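Putative phosphoribosyltransferase (Neisseria gonorrhoeae, PDB 5VOG) binds the alarmone ppGpp in a pocket of the type I phosphoribosyltransferase fold and may act as a glycosyltransferase, probably a phosphoribosyltransferase. Local coordinates at residues T68-S73 with R111-F116; I42-G47 with Y64-A69; D105-S110 with I162-D167. All coordinates share one frame; numbering follows the deposited sequence. Where two conformers were deposited one is given.

From the N terminus, interaction 2 closes first: 42-47 pairs with 64-69 across the short connection that holds helix 49-59. The second strand of that pair runs straight on into 68-73, where interaction 1 begins, sharing T68 and A69 with it; the loop it closes reaches the start of helix 112-121 at 111-116. Interaction 3 opens within that loop, at 105-110, and closes beyond it at 162-167, so interactions 1 and 3 cross along the chain, whereas 2 and 3 follow in series. Together they tie the central sheet, the helix start behind its phosphate loop and the 162-167 segment around one ppGpp molecule.

Interaction 1 of 3, residues T68-S73 with R111-F116; sequences TAYYDS and RVTMEF. With G4P (guanosine-5',3'-tetraphosphate), chain D.
T68, on strand 63-75, and T113, in the first turn of helix 112-121, reach toward each other tip to tip, with OG1 of T68 3.3 Å from CG2 of T113. The contact belongs to the type I phosphoribosyltransferase fold, in which the loop after a central strand runs into a helix whose start holds phosphate. T68 OG1 lies between its backbone N and carbonyl carbon (chi1 56°), and water 1 links it to the ligand: this water, 2.8 Å from T68 OG1, donates to T113 OG1 and to O2C of ppGpp. The methyl CG2 of T68 packs on CE2 of F116 one helical turn on, while strand 78-85 covers both residues through V83.

Farther along the strand, Y70 crosses V112 at about a right angle, its OH 3.4 Å from V112 CB and its CZ near the CG1 methyl. The same hydroxyl donates to O1A of ppGpp at 2.6 Å, with O1A at the edge of the ring, in its plane. T113 adds two more donors to this oxygen: OG1, beside its own backbone N (chi1 -63°), at 2.7 Å from O1A, and a longer bond from N. The outer phosphate of the 5'-diphosphate accepts from the backbone N of R111 (O2B) and of M114 (O1B), in a position where the helix dipole would favour negative charge. M114 N lies 2.9 Å from O1B, with an N-H...O angle of 160°.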
loop_
_atom_site.group_PDB
_atom_site.type_symbol
_atom_site.label_atom_id
_atom_site.label_comp_id
_atom_site.label_asym_id
_atom_site.label_seq_id
_atom_site.Cartn_x
_atom_site.Cartn_y
_atom_site.Cartn_z
ATOM N N THR A 68 7.168 -6.748 -7.344
ATOM C CA THR A 68 8.269 -7.611 -7.726
ATOM C C THR A 68 8.673 -8.460 -6.532
ATOM O O THR A 68 8.389 -8.122 -5.380
ATOM C CB THR A 68 9.486 -6.800 -8.193
ATOM O OG1 THR A 68 9.860 -5.886 -7.151
ATOM C CG2 THR A 68 9.156 -6.024 -9.449
ATOM N N ALA A 69 9.366 -9.557 -6.817
ATOM C CA ALA A 69 9.941 -10.382 -5.767
ATOM C C ALA A 69 11.180 -11.064 -6.318
ATOM O O ALA A 69 11.357 -11.182 -7.531
ATOM C CB ALA A 69 8.934 -11.416 -5.240
ATOM N N TYR A 70 12.056 -11.488 -5.413
ATOM C CA TYR A 70 13.198 -12.292 -5.809
ATOM C C TYR A 70 12.808 -13.762 -5.818
ATOM O O TYR A 70 12.051 -14.226 -4.957
ATOM C CB TYR A 70 14.382 -12.059 -4.873
ATOM C CG TYR A 70 15.137 -10.766 -5.122
ATOM C CD1 TYR A 70 16.339 -10.767 -5.814
ATOM C CD2 TYR A 70 14.658 -9.550 -4.649
ATOM C CE1 TYR A 70 17.045 -9.595 -6.025
ATOM C CE2 TYR A 70 15.360 -8.364 -4.859
ATOM C CZ TYR A 70 16.552 -8.398 -5.547
ATOM O OH TYR A 70 17.263 -7.237 -5.763
ATOM N N TYR A 71 13.311 -14.488 -6.815
ATOM C CA TYR A 71 13.048 -15.909 -6.982
ATOM C C TYR A 71 14.362 -16.637 -7.216
ATOM O O TYR A 71 15.329 -16.054 -7.711
ATOM C CB TYR A 71 12.096 -16.178 -8.165
ATOM C CG TYR A 71 10.672 -15.701 -7.971
ATOM C CD1 TYR A 71 9.691 -16.564 -7.502
ATOM C CD2 TYR A 71 10.304 -14.395 -8.274
ATOM C CE1 TYR A 71 8.386 -16.140 -7.327
ATOM C CE2 TYR A 71 9.002 -13.960 -8.101
ATOM C CZ TYR A 71 8.048 -14.837 -7.630
ATOM O OH TYR A 71 6.753 -14.412 -7.457
ATOM N N ASP A 72 14.388 -17.920 -6.876
ATOM C CA ASP A 72 15.581 -18.738 -7.080
ATOM C C ASP A 72 15.706 -19.078 -8.562
ATOM O O ASP A 72 14.860 -19.787 -9.118
ATOM C CB ASP A 72 15.518 -19.997 -6.220
ATOM C CG ASP A 72 15.661 -19.696 -4.741
ATOM O OD1 ASP A 72 16.459 -18.798 -4.391
ATOM O OD2 ASP A 72 14.975 -20.347 -3.924
ATOM N N SER A 73 16.760 -18.575 -9.202
ATOM C CA SER A 73 16.965 -18.718 -10.638
ATOM C C SER A 73 18.169 -19.611 -10.904
ATOM O O SER A 73 19.267 -19.350 -10.401
ATOM C CB SER A 73 17.165 -17.352 -11.299
ATOM O OG SER A 73 17.515 -17.491 -12.665
ATOM N N ARG A 111 19.668 -1.325 -5.711
ATOM C CA ARG A 111 19.104 -0.788 -6.951
ATOM C C ARG A 111 18.782 -1.850 -7.992
ATOM O O ARG A 111 18.422 -1.497 -9.122
ATOM C CB ARG A 111 19.999 0.277 -7.591
ATOM C CG ARG A 111 19.884 1.586 -6.903
ATOM C CD ARG A 111 20.821 2.645 -7.453
ATOM N NE ARG A 111 20.703 3.798 -6.584
ATOM C CZ ARG A 111 21.505 4.850 -6.600
ATOM N NH1 ARG A 111 22.517 4.915 -7.462
ATOM N NH2 ARG A 111 21.289 5.841 -5.749
ATOM N N VAL A 112 18.863 -3.137 -7.645
ATOM C CA VAL A 112 18.534 -4.174 -8.617
ATOM C C VAL A 112 17.043 -4.148 -8.951
ATOM O O VAL A 112 16.663 -4.228 -10.126
ATOM C CB VAL A 112 19.010 -5.549 -8.110
ATOM C CG1 VAL A 112 18.487 -6.670 -8.992
ATOM C CG2 VAL A 112 20.548 -5.581 -8.092
ATOM N N THR A 113 16.173 -4.000 -7.946
ATOM C CA THR A 113 14.745 -3.910 -8.254
ATOM C C THR A 113 14.436 -2.615 -8.981
ATOM O O THR A 113 13.655 -2.600 -9.946
ATOM C CB THR A 113 13.905 -3.991 -6.981
ATOM O OG1 THR A 113 14.101 -5.263 -6.363
ATOM C CG2 THR A 113 12.405 -3.810 -7.302
ATOM N N MET A 114 15.033 -1.516 -8.516
ATOM C CA MET A 114 14.770 -0.213 -9.109
ATOM C C MET A 114 15.141 -0.197 -10.588
ATOM O O MET A 114 14.364 0.270 -11.428
ATOM C CB MET A 114 15.540 0.857 -8.342
ATOM C CG MET A 114 15.171 2.275 -8.715
ATOM S SD MET A 114 16.230 3.444 -7.842
ATOM C CE MET A 114 15.735 3.096 -6.159
ATOM N N GLU A 115 16.332 -0.709 -10.925
ATOM C CA GLU A 115 16.736 -0.756 -12.328
ATOM C C GLU A 115 15.778 -1.606 -13.150
ATOM O O GLU A 115 15.396 -1.224 -14.263
ATOM C CB GLU A 115 18.161 -1.299 -12.469
ATOM C CG GLU A 115 18.570 -1.446 -13.941
ATOM C CD GLU A 115 19.901 -2.155 -14.167
ATOM O OE1 GLU A 115 20.833 -2.001 -13.362
ATOM O OE2 GLU A 115 20.014 -2.872 -15.183
ATOM N N PHE A 116 15.386 -2.766 -12.617
ATOM C CA PHE A 116 14.471 -3.649 -13.330
ATOM C C PHE A 116 13.156 -2.939 -13.629
ATOM O O PHE A 116 12.666 -2.957 -14.766
ATOM C CB PHE A 116 14.237 -4.915 -12.495
ATOM C CG PHE A 116 13.212 -5.859 -13.068
ATOM C CD1 PHE A 116 13.584 -6.869 -13.938
ATOM C CD2 PHE A 116 11.877 -5.761 -12.707
ATOM C CE1 PHE A 116 12.640 -7.742 -14.453
ATOM C CE2 PHE A 116 10.934 -6.633 -13.227
ATOM C CZ PHE A 116 11.310 -7.623 -14.088
HETATM P PB G4P D . 16.250 -1.465 -4.566
HETATM O O1B G4P D . 16.310 -1.787 -5.974
HETATM O O2B G4P D . 17.555 -0.897 -3.966
HETATM O O3B G4P D . 15.066 -0.492 -4.269
HETATM O O3A G4P D . 15.844 -2.746 -3.708
HETATM P PA G4P D . 16.518 -4.180 -3.592
HETATM O O1A G4P D . 16.274 -4.988 -4.807
HETATM O O2A G4P D . 17.972 -4.025 -3.223
HETATM O "O5'" G4P D . 15.753 -4.747 -2.293
HETATM C "C5'" G4P D . 15.570 -6.156 -2.052
HETATM C "C4'" G4P D . 14.835 -6.316 -0.747
HETATM O "O4'" G4P D . 15.695 -5.963 0.350
HETATM C "C3'" G4P D . 13.585 -5.441 -0.609
HETATM O "O3'" G4P D . 12.447 -6.298 -0.375
HETATM C "C2'" G4P D . 13.848 -4.541 0.601
HETATM O "O2'" G4P D . 12.694 -4.305 1.406
HETATM C "C1'" G4P D . 14.912 -5.343 1.346
HETATM N N9 G4P D . 15.799 -4.484 2.135
HETATM C C8 G4P D . 16.960 -3.893 1.714
HETATM N N7 G4P D . 17.532 -3.164 2.643
HETATM C C5 G4P D . 16.692 -3.285 3.740
HETATM C C6 G4P D . 16.778 -2.739 5.060
HETATM O O6 G4P D . 17.661 -2.007 5.515
HETATM N N1 G4P D . 15.720 -3.133 5.857
HETATM C C2 G4P D . 14.693 -3.947 5.458
HETATM N N2 G4P D . 13.763 -4.242 6.371
HETATM N N3 G4P D . 14.600 -4.462 4.235
HETATM C C4 G4P D . 15.621 -4.096 3.437
HETATM P PC G4P D . 11.655 -7.003 -1.548
HETATM O O1C G4P D . 12.345 -8.247 -1.986
HETATM O O2C G4P D . 11.510 -5.949 -2.612
HETATM O O3C G4P D . 10.216 -7.309 -0.932
HETATM P PD G4P D . 9.004 -6.400 -0.434
HETATM O O1D G4P D . 9.242 -5.041 -1.003
HETATM O O2D G4P D . 7.732 -7.074 -0.999
HETATM O O3D G4P D . 9.032 -6.480 1.070
HETATM O O HOH W 1 11.843 -6.782 -5.467
#

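Interaction 2 of 3, residues I42-G47 with Y64-A69; sequences IAIGGG and YAVTTA. With G4P (guanosine-5',3'-tetraphosphate), chain D.
V66 packs across I42 and I44, its CG1 nearest the first and its CG2 nearest the second. V66 CG1, anti to the carbonyl carbon (chi1 -57°), lies 4.0 Å from I42 CG2, and V66 CG2 is 4.0 Å from I44 CG1. The two isoleucines share one rotamer, with CG1 beside the backbone N and CG2 anti to it, yet each offers V66 a different branch. The CG2 of I44 turns instead to T68 and rests near its OG1. This face of the sheet, carrying I42, I44 and V66, receives helix 112-121, whose L121 and C117 pack on I42 and I44.

The two strands run parallel and belong to a beta-alpha-beta crossover of the phosphoribosyltransferase core, its helix 49-59 lying over the opposite face, where F49 touches A43, A65 and T67. Three backbone bonds knit the pair: A43 N to Y64 O, V66 N to A43 O, and G45 N to V66 O at 2.7 Å. On the face of A43 and A65, T67 stands against G45, which has no side chain: T67 OG1 is 3.5 Å from G45 CA, and its CG2, anti to the backbone N, comes 3.4 Å from G45 O. Beyond this the strands part, and water 2 donates to both G45 O and T68 O. A cis peptide then precedes G46, as in the pyrophosphate loop of relatives; G46 N donates to O2D of ppGpp at 2.8 Å. The next amide, that of G47, donates to O1D.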
loop_
_atom_site.group_PDB
_atom_site.type_symbol
_atom_site.label_atom_id
_atom_site.label_comp_id
_atom_site.label_asym_id
_atom_site.label_seq_id
_atom_site.Cartn_x
_atom_site.Cartn_y
_atom_site.Cartn_z
ATOM N N ILE A 42 3.402 5.087 -9.186
ATOM C CA ILE A 42 3.436 3.639 -9.376
ATOM C C ILE A 42 4.211 3.080 -8.190
ATOM O O ILE A 42 5.447 3.180 -8.136
ATOM C CB ILE A 42 4.070 3.232 -10.710
ATOM C CG1 ILE A 42 3.295 3.858 -11.877
ATOM C CG2 ILE A 42 4.123 1.707 -10.832
ATOM C CD1 ILE A 42 3.960 3.670 -13.225
ATOM N N ALA A 43 3.488 2.521 -7.217
ATOM C CA ALA A 43 4.116 1.942 -6.037
ATOM C C ALA A 43 4.614 0.542 -6.354
ATOM O O ALA A 43 3.906 -0.249 -6.974
ATOM C CB ALA A 43 3.119 1.880 -4.878
ATOM N N ILE A 44 5.826 0.227 -5.909
ATOM C CA ILE A 44 6.361 -1.125 -6.039
ATOM C C ILE A 44 6.073 -1.857 -4.731
ATOM O O ILE A 44 6.731 -1.609 -3.721
ATOM C CB ILE A 44 7.862 -1.122 -6.352
ATOM C CG1 ILE A 44 8.166 -0.276 -7.592
ATOM C CG2 ILE A 44 8.358 -2.554 -6.537
ATOM C CD1 ILE A 44 9.673 -0.012 -7.785
ATOM N N GLY A 45 5.097 -2.770 -4.739
ATOM C CA GLY A 45 4.824 -3.537 -3.542
ATOM C C GLY A 45 5.861 -4.627 -3.323
ATOM O O GLY A 45 6.557 -5.034 -4.251
ATOM N N GLY A 46 5.981 -5.112 -2.085
ATOM C CA GLY A 46 5.168 -4.683 -0.959
ATOM C C GLY A 46 5.721 -3.476 -0.218
ATOM O O GLY A 46 4.978 -2.798 0.498
ATOM N N GLY A 47 7.016 -3.201 -0.408
ATOM C CA GLY A 47 7.682 -2.178 0.383
ATOM C C GLY A 47 7.250 -0.763 0.049
ATOM O O GLY A 47 7.311 0.126 0.906
ATOM N N TYR A 64 -1.070 3.758 -8.659
ATOM C CA TYR A 64 -1.067 2.481 -9.353
ATOM C C TYR A 64 -0.028 1.570 -8.702
ATOM O O TYR A 64 0.831 2.024 -7.944
ATOM C CB TYR A 64 -0.778 2.684 -10.847
ATOM C CG TYR A 64 -1.905 3.408 -11.562
ATOM C CD1 TYR A 64 -2.858 2.701 -12.287
ATOM C CD2 TYR A 64 -2.030 4.800 -11.491
ATOM C CE1 TYR A 64 -3.908 3.356 -12.928
ATOM C CE2 TYR A 64 -3.064 5.462 -12.127
ATOM C CZ TYR A 64 -4.008 4.739 -12.840
ATOM O OH TYR A 64 -5.038 5.404 -13.469
ATOM N N ALA A 65 -0.111 0.268 -8.990
ATOM C CA ALA A 65 0.737 -0.682 -8.280
ATOM C C ALA A 65 1.338 -1.729 -9.209
ATOM O O ALA A 65 0.677 -2.233 -10.120
ATOM C CB ALA A 65 -0.037 -1.397 -7.169
ATOM N N VAL A 66 2.608 -2.044 -8.963
ATOM C CA VAL A 66 3.260 -3.238 -9.477
ATOM C C VAL A 66 3.886 -3.914 -8.268
ATOM O O VAL A 66 4.094 -3.286 -7.230
ATOM C CB VAL A 66 4.335 -2.926 -10.551
ATOM C CG1 VAL A 66 3.723 -2.152 -11.720
ATOM C CG2 VAL A 66 5.506 -2.152 -9.935
ATOM N N THR A 67 4.175 -5.211 -8.390
ATOM C CA THR A 67 4.917 -5.888 -7.333
ATOM C C THR A 67 5.994 -6.754 -7.963
ATOM O O THR A 67 5.769 -7.402 -8.991
ATOM C CB THR A 67 4.013 -6.746 -6.412
ATOM O OG1 THR A 67 3.215 -5.891 -5.588
ATOM C CG2 THR A 67 4.852 -7.649 -5.489
ATOM N N THR A 68 7.168 -6.748 -7.344
ATOM C CA THR A 68 8.269 -7.611 -7.726
ATOM C C THR A 68 8.673 -8.460 -6.532
ATOM O O THR A 68 8.389 -8.122 -5.380
ATOM C CB THR A 68 9.486 -6.800 -8.193
ATOM O OG1 THR A 68 9.860 -5.886 -7.151
ATOM C CG2 THR A 68 9.156 -6.024 -9.449
ATOM N N ALA A 69 9.366 -9.557 -6.817
ATOM C CA ALA A 69 9.941 -10.382 -5.767
ATOM C C ALA A 69 11.180 -11.064 -6.318
ATOM O O ALA A 69 11.357 -11.182 -7.531
ATOM C CB ALA A 69 8.934 -11.416 -5.240
HETATM P PB G4P D . 16.250 -1.465 -4.566
HETATM O O1B G4P D . 16.310 -1.787 -5.974
HETATM O O2B G4P D . 17.555 -0.897 -3.966
HETATM O O3B G4P D . 15.066 -0.492 -4.269
HETATM O O3A G4P D . 15.844 -2.746 -3.708
HETATM P PA G4P D . 16.518 -4.180 -3.592
HETATM O O1A G4P D . 16.274 -4.988 -4.807
HETATM O O2A G4P D . 17.972 -4.025 -3.223
HETATM O "O5'" G4P D . 15.753 -4.747 -2.293
HETATM C "C5'" G4P D . 15.570 -6.156 -2.052
HETATM C "C4'" G4P D . 14.835 -6.316 -0.747
HETATM O "O4'" G4P D . 15.695 -5.963 0.350
HETATM C "C3'" G4P D . 13.585 -5.441 -0.609
HETATM O "O3'" G4P D . 12.447 -6.298 -0.375
HETATM C "C2'" G4P D . 13.848 -4.541 0.601
HETATM O "O2'" G4P D . 12.694 -4.305 1.406
HETATM C "C1'" G4P D . 14.912 -5.343 1.346
HETATM N N9 G4P D . 15.799 -4.484 2.135
HETATM C C8 G4P D . 16.960 -3.893 1.714
HETATM N N7 G4P D . 17.532 -3.164 2.643
HETATM C C5 G4P D . 16.692 -3.285 3.740
HETATM C C6 G4P D . 16.778 -2.739 5.060
HETATM O O6 G4P D . 17.661 -2.007 5.515
HETATM N N1 G4P D . 15.720 -3.133 5.857
HETATM C C2 G4P D . 14.693 -3.947 5.458
HETATM N N2 G4P D . 13.763 -4.242 6.371
HETATM N N3 G4P D . 14.600 -4.462 4.235
HETATM C C4 G4P D . 15.621 -4.096 3.437
HETATM P PC G4P D . 11.655 -7.003 -1.548
HETATM O O1C G4P D . 12.345 -8.247 -1.986
HETATM O O2C G4P D . 11.510 -5.949 -2.612
HETATM O O3C G4P D . 10.216 -7.309 -0.932
HETATM P PD G4P D . 9.004 -6.400 -0.434
HETATM O O1D G4P D . 9.242 -5.041 -1.003
HETATM O O2D G4P D . 7.732 -7.074 -0.999
HETATM O O3D G4P D . 9.032 -6.480 1.070
HETATM O O HOH W 2 9.104 -5.347 -4.028
#

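Interaction 3 of 3, residues D105-S110 with I162-D167; sequences DEVDDS and INYPWD. With G4P (guanosine-5',3'-tetraphosphate), chain D.
E106 and V107 meet Y164 at its phenol end, the nearest approaches being Y164 OH to V107 CB, 3.5 Å, and Y164 OH to E106 CG, 3.7 Å. That hydroxyl has its polar partner in H135 ND1. Apolar contact continues on both sides of the tyrosine in sequence: E106 CB lies at the edge of the W166 indole, near its plane, and V107 CG2, anti to its backbone N, touches I162 CD1. The other methyl, V107 CG1, sits between N and carbonyl carbon (chi1 68°) and packs 3.7 Å from both C8 and C2' of ppGpp.

Water supplies the polar link between the segments. Water 3 lies in the plane of the indole, accepts from W166 NE1 at 2.9 Å and donates to E106 OE2, which also takes the ribose O2' of ppGpp at 2.6 Å.

Residues 105-110 sit where type I phosphoribosyltransferases carry the PRPP-binding motif, which the acidic pair D105-E106 and the phosphate-binding loop match; of that pair E106 alone bonds to the ribose here. The loop is occupied by the 5'-diphosphate: D109 N donates to O2B, and S110 N and OG both grip O2A.

The guanine is read by the backbone of I162. Its N donates to O6 in a nearly straight bond (171°), and its O accepts from N1 at 2.7 Å and from N2. Exocyclic N2 also lies at the edge of the Y164 ring, near its plane, 3.6 Å from CD2. Just beyond, D167 OD1 forms a salt bridge with R53 of the second subunit.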
loop_
_atom_site.group_PDB
_atom_site.type_symbol
_atom_site.label_atom_id
_atom_site.label_comp_id
_atom_site.label_asym_id
_atom_site.label_seq_id
_atom_site.Cartn_x
_atom_site.Cartn_y
_atom_site.Cartn_z
ATOM N N ASP A 105 9.240 3.565 -3.856
ATOM C CA ASP A 105 9.647 2.377 -3.111
ATOM C C ASP A 105 10.177 2.803 -1.748
ATOM O O ASP A 105 10.387 3.991 -1.495
ATOM C CB ASP A 105 10.678 1.549 -3.887
ATOM C CG ASP A 105 10.495 0.056 -3.692
ATOM O OD1 ASP A 105 9.943 -0.347 -2.649
ATOM O OD2 ASP A 105 10.914 -0.722 -4.577
ATOM N N GLU A 106 10.368 1.830 -0.842
ATOM C CA GLU A 106 10.771 2.227 0.511
ATOM C C GLU A 106 12.285 2.359 0.678
ATOM O O GLU A 106 12.733 3.263 1.389
ATOM C CB GLU A 106 10.189 1.273 1.577
ATOM C CG GLU A 106 11.076 0.127 2.085
ATOM C CD GLU A 106 11.135 -1.061 1.131
ATOM O OE1 GLU A 106 11.158 -0.849 -0.094
ATOM O OE2 GLU A 106 11.162 -2.215 1.608
ATOM N N VAL A 107 13.095 1.504 0.050
ATOM C CA VAL A 107 14.534 1.527 0.305
ATOM C C VAL A 107 15.304 1.345 -0.994
ATOM O O VAL A 107 14.946 0.519 -1.843
ATOM C CB VAL A 107 14.969 0.486 1.364
ATOM C CG1 VAL A 107 14.812 -0.956 0.882
ATOM C CG2 VAL A 107 16.419 0.747 1.800
ATOM N N ASP A 108 16.334 2.175 -1.160
ATOM C CA ASP A 108 17.345 2.074 -2.205
ATOM C C ASP A 108 18.546 1.393 -1.553
ATOM O O ASP A 108 19.332 2.029 -0.838
ATOM C CB ASP A 108 17.666 3.470 -2.738
ATOM C CG ASP A 108 18.773 3.486 -3.771
ATOM O OD1 ASP A 108 19.541 2.511 -3.885
ATOM O OD2 ASP A 108 18.879 4.521 -4.461
ATOM N N ASP A 109 18.657 0.083 -1.771
ATOM C CA ASP A 109 19.714 -0.731 -1.185
ATOM C C ASP A 109 20.698 -1.160 -2.266
ATOM O O ASP A 109 21.809 -0.629 -2.332
ATOM C CB ASP A 109 19.110 -1.944 -0.466
ATOM C CG ASP A 109 20.144 -2.757 0.285
ATOM O OD1 ASP A 109 20.828 -2.185 1.152
ATOM O OD2 ASP A 109 20.253 -3.975 0.031
ATOM N N SER A 110 20.315 -2.097 -3.136
ATOM C CA SER A 110 21.187 -2.540 -4.222
ATOM C C SER A 110 20.856 -1.908 -5.567
ATOM O O SER A 110 21.680 -1.979 -6.483
ATOM C CB SER A 110 21.115 -4.065 -4.383
ATOM O OG SER A 110 19.886 -4.449 -5.004
ATOM N N ILE A 162 17.771 -1.338 8.253
ATOM C CA ILE A 162 16.633 -0.537 8.685
ATOM C C ILE A 162 15.508 -1.468 9.103
ATOM O O ILE A 162 15.094 -2.344 8.331
ATOM C CB ILE A 162 16.174 0.412 7.569
ATOM C CG1 ILE A 162 17.308 1.362 7.176
ATOM C CG2 ILE A 162 14.926 1.173 7.997
ATOM C CD1 ILE A 162 17.043 2.110 5.863
ATOM N N ASN A 163 15.007 -1.278 10.321
ATOM C CA ASN A 163 13.862 -2.034 10.820
ATOM C C ASN A 163 12.621 -1.160 10.711
ATOM O O ASN A 163 12.522 -0.128 11.383
ATOM C CB ASN A 163 14.110 -2.481 12.256
ATOM C CG ASN A 163 15.277 -3.424 12.357
ATOM O OD1 ASN A 163 15.140 -4.612 12.091
ATOM N ND2 ASN A 163 16.450 -2.892 12.698
ATOM N N TYR A 164 11.679 -1.568 9.835
ATOM C CA TYR A 164 10.462 -0.820 9.561
ATOM C C TYR A 164 9.367 -1.178 10.555
ATOM O O TYR A 164 9.255 -2.332 10.974
ATOM C CB TYR A 164 9.975 -1.093 8.134
ATOM C CG TYR A 164 10.900 -0.455 7.130
ATOM C CD1 TYR A 164 10.874 0.914 6.927
ATOM C CD2 TYR A 164 11.845 -1.208 6.436
ATOM C CE1 TYR A 164 11.740 1.523 6.036
ATOM C CE2 TYR A 164 12.719 -0.611 5.540
ATOM C CZ TYR A 164 12.665 0.761 5.354
ATOM O OH TYR A 164 13.539 1.379 4.477
ATOM N N PRO A 165 8.541 -0.200 10.924
ATOM C CA PRO A 165 7.467 -0.487 11.886
ATOM C C PRO A 165 6.444 -1.473 11.347
ATOM O O PRO A 165 5.794 -2.178 12.133
ATOM C CB PRO A 165 6.853 0.896 12.146
ATOM C CG PRO A 165 7.152 1.685 10.894
ATOM C CD PRO A 165 8.502 1.189 10.426
ATOM N N TRP A 166 6.283 -1.545 10.029
ATOM C CA TRP A 166 5.336 -2.477 9.437
ATOM C C TRP A 166 5.864 -3.903 9.397
ATOM O O TRP A 166 5.188 -4.784 8.856
ATOM C CB TRP A 166 4.945 -2.006 8.037
ATOM C CG TRP A 166 6.072 -1.589 7.104
ATOM C CD1 TRP A 166 6.905 -2.416 6.400
ATOM C CD2 TRP A 166 6.425 -0.247 6.721
ATOM N NE1 TRP A 166 7.758 -1.670 5.613
ATOM C CE2 TRP A 166 7.485 -0.339 5.795
ATOM C CE3 TRP A 166 5.953 1.020 7.082
ATOM C CZ2 TRP A 166 8.067 0.786 5.211
ATOM C CZ3 TRP A 166 6.534 2.138 6.503
ATOM C CH2 TRP A 166 7.590 2.012 5.587
ATOM N N ASP A 167 7.041 -4.152 9.977
ATOM C CA ASP A 167 7.539 -5.497 10.239
ATOM C C ASP A 167 7.578 -5.828 11.728
ATOM O O ASP A 167 8.113 -6.878 12.109
ATOM C CB ASP A 167 8.939 -5.679 9.649
ATOM C CG ASP A 167 8.940 -5.726 8.138
ATOM O OD1 ASP A 167 8.021 -6.344 7.550
ATOM O OD2 ASP A 167 9.870 -5.131 7.539
HETATM P PB G4P D . 16.250 -1.465 -4.566
HETATM O O1B G4P D . 16.310 -1.787 -5.974
HETATM O O2B G4P D . 17.555 -0.897 -3.966
HETATM O O3B G4P D . 15.066 -0.492 -4.269
HETATM O O3A G4P D . 15.844 -2.746 -3.708
HETATM P PA G4P D . 16.518 -4.180 -3.592
HETATM O O1A G4P D . 16.274 -4.988 -4.807
HETATM O O2A G4P D . 17.972 -4.025 -3.223
HETATM O "O5'" G4P D . 15.753 -4.747 -2.293
HETATM C "C5'" G4P D . 15.570 -6.156 -2.052
HETATM C "C4'" G4P D . 14.835 -6.316 -0.747
HETATM O "O4'" G4P D . 15.695 -5.963 0.350
HETATM C "C3'" G4P D . 13.585 -5.441 -0.609
HETATM O "O3'" G4P D . 12.447 -6.298 -0.375
HETATM C "C2'" G4P D . 13.848 -4.541 0.601
HETATM O "O2'" G4P D . 12.694 -4.305 1.406
HETATM C "C1'" G4P D . 14.912 -5.343 1.346
HETATM N N9 G4P D . 15.799 -4.484 2.135
HETATM C C8 G4P D . 16.960 -3.893 1.714
HETATM N N7 G4P D . 17.532 -3.164 2.643
HETATM C C5 G4P D . 16.692 -3.285 3.740
HETATM C C6 G4P D . 16.778 -2.739 5.060
HETATM O O6 G4P D . 17.661 -2.007 5.515
HETATM N N1 G4P D . 15.720 -3.133 5.857
HETATM C C2 G4P D . 14.693 -3.947 5.458
HETATM N N2 G4P D . 13.763 -4.242 6.371
HETATM N N3 G4P D . 14.600 -4.462 4.235
HETATM C C4 G4P D . 15.621 -4.096 3.437
HETATM P PC G4P D . 11.655 -7.003 -1.548
HETATM O O1C G4P D . 12.345 -8.247 -1.986
HETATM O O2C G4P D . 11.510 -5.949 -2.612
HETATM O O3C G4P D . 10.216 -7.309 -0.932
HETATM P PD G4P D . 9.004 -6.400 -0.434
HETATM O O1D G4P D . 9.242 -5.041 -1.003
HETATM O O2D G4P D . 7.732 -7.074 -0.999
HETATM O O3D G4P D . 9.032 -6.480 1.070
HETATM O O HOH W 3 9.788 -2.819 3.836
#